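Local coordinates for Beta/gama crystallin family protein (Methanosarcina acetivorans, PDB 3HZ2) that binds calcium ions through a betagamma-crystallin domain built from two Greek key motifs, at residues W58-P62 and G63-S67. Numbering follows the deposited sequence.
Sequences WDLGP and GEYSS
Over one face of the Tyr65 ring sits a methyl group of Leu60: CD1 lies 4.2 Å from the ring centroid and 12° from the ring normal, a CH-pi contact. At the edge, in the plane of the ring, stands the carbonyl oxygen of Gly61. Tyr65 OH donates to this Gly61 O at 2.7 Å, and the hydroxyl is tilted out of the carbonyl plane. Leu60 also meets the phenol end of the ring, its CB 4.0 Å from Tyr65 CZ. With CG anti to the carbonyl carbon, the tyrosine ring reaches back toward the end of strand 56-60, and the two side chains run past each other in opposite directions. The bond, from a tyrosine to the backbone four residues before it at a connection between two sheets, is consistent with a tyrosine corner, a motif of Greek key beta proteins. It spans the connection from strand 56-60 to strand 63-65, which lie in different sheets of the crystallin domain. Leu60 also touches Ile38, and Tyr65 touches Val40, both on strand 37-42. Gly63, following Pro62, has backbone angles (phi 150°, psi 179°) at which a side chain would run into the Pro62 carbonyl oxygen, a conformation open to glycine. A water molecule accepts from Gly61 N at 3.0 Å and donates to Tyr65 OH at 3.3 Å, bridging the two.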
# COMPACT_ATOMS: atom_id res chain seq x y z
N TRP A 58 -8.88 1.42 2.81
CA TRP A 58 -9.21 1.47 1.39
C TRP A 58 -8.80 0.14 0.76
O TRP A 58 -7.70 -0.35 0.99
CB TRP A 58 -8.44 2.62 0.73
CG TRP A 58 -8.77 3.97 1.31
CD1 TRP A 58 -9.77 4.81 0.92
CD2 TRP A 58 -8.13 4.59 2.43
NE1 TRP A 58 -9.79 5.92 1.72
CE2 TRP A 58 -8.79 5.82 2.66
CE3 TRP A 58 -7.06 4.24 3.26
CZ2 TRP A 58 -8.42 6.70 3.69
CZ3 TRP A 58 -6.69 5.11 4.29
CH2 TRP A 58 -7.37 6.33 4.49
N ASP A 59 -9.70 -0.44 -0.04
CA ASP A 59 -9.41 -1.72 -0.69
C ASP A 59 -9.06 -1.54 -2.15
O ASP A 59 -9.84 -0.97 -2.92
CB ASP A 59 -10.61 -2.66 -0.55
CG ASP A 59 -10.95 -2.97 0.90
OD1 ASP A 59 -10.04 -2.93 1.75
OD2 ASP A 59 -12.12 -3.28 1.18
N LEU A 60 -7.89 -2.03 -2.54
CA LEU A 60 -7.43 -1.91 -3.92
C LEU A 60 -7.24 -3.26 -4.59
O LEU A 60 -6.57 -4.14 -4.06
CB LEU A 60 -6.11 -1.13 -3.97
CG LEU A 60 -6.08 0.25 -3.32
CD1 LEU A 60 -4.70 0.86 -3.53
CD2 LEU A 60 -7.15 1.14 -3.92
N GLY A 61 -7.84 -3.41 -5.77
CA GLY A 61 -7.71 -4.64 -6.52
C GLY A 61 -6.56 -4.54 -7.51
O GLY A 61 -5.89 -3.50 -7.58
N PRO A 62 -6.30 -5.60 -8.29
CA PRO A 62 -5.22 -5.61 -9.27
C PRO A 62 -5.20 -4.37 -10.16
O PRO A 62 -6.23 -3.96 -10.69
CB PRO A 62 -5.50 -6.88 -10.07
CG PRO A 62 -6.07 -7.79 -9.02
CD PRO A 62 -7.04 -6.88 -8.31
N GLY A 63 -4.02 -3.79 -10.30
CA GLY A 63 -3.88 -2.60 -11.12
C GLY A 63 -2.76 -1.72 -10.59
O GLY A 63 -2.13 -2.05 -9.59
N GLU A 64 -2.52 -0.60 -11.26
CA GLU A 64 -1.47 0.30 -10.82
C GLU A 64 -2.02 1.67 -10.48
O GLU A 64 -2.93 2.18 -11.13
CB GLU A 64 -0.37 0.39 -11.89
CG GLU A 64 0.35 -0.93 -12.04
CD GLU A 64 1.60 -0.85 -12.89
OE1 GLU A 64 2.03 0.27 -13.23
OE2 GLU A 64 2.16 -1.92 -13.20
N TYR A 65 -1.46 2.26 -9.43
CA TYR A 65 -1.89 3.56 -8.95
C TYR A 65 -0.69 4.47 -8.82
O TYR A 65 -0.01 4.46 -7.80
CB TYR A 65 -2.59 3.37 -7.60
CG TYR A 65 -3.60 2.24 -7.61
CD1 TYR A 65 -3.20 0.91 -7.43
CD2 TYR A 65 -4.95 2.49 -7.85
CE1 TYR A 65 -4.12 -0.13 -7.50
CE2 TYR A 65 -5.87 1.45 -7.93
CZ TYR A 65 -5.46 0.14 -7.75
OH TYR A 65 -6.37 -0.88 -7.84
N SER A 66 -0.42 5.24 -9.88
CA SER A 66 0.73 6.14 -9.90
C SER A 66 0.69 7.16 -8.76
O SER A 66 1.71 7.74 -8.41
CB SER A 66 0.79 6.87 -11.25
OG SER A 66 -0.41 7.57 -11.50
N SER A 67 -0.50 7.36 -8.21
CA SER A 67 -0.71 8.27 -7.09
C SER A 67 -1.78 7.64 -6.20
O SER A 67 -2.86 7.33 -6.67
CB SER A 67 -1.20 9.63 -7.57
OG SER A 67 -1.61 10.43 -6.47
O HOH W 1 -9.48 -1.14 -6.93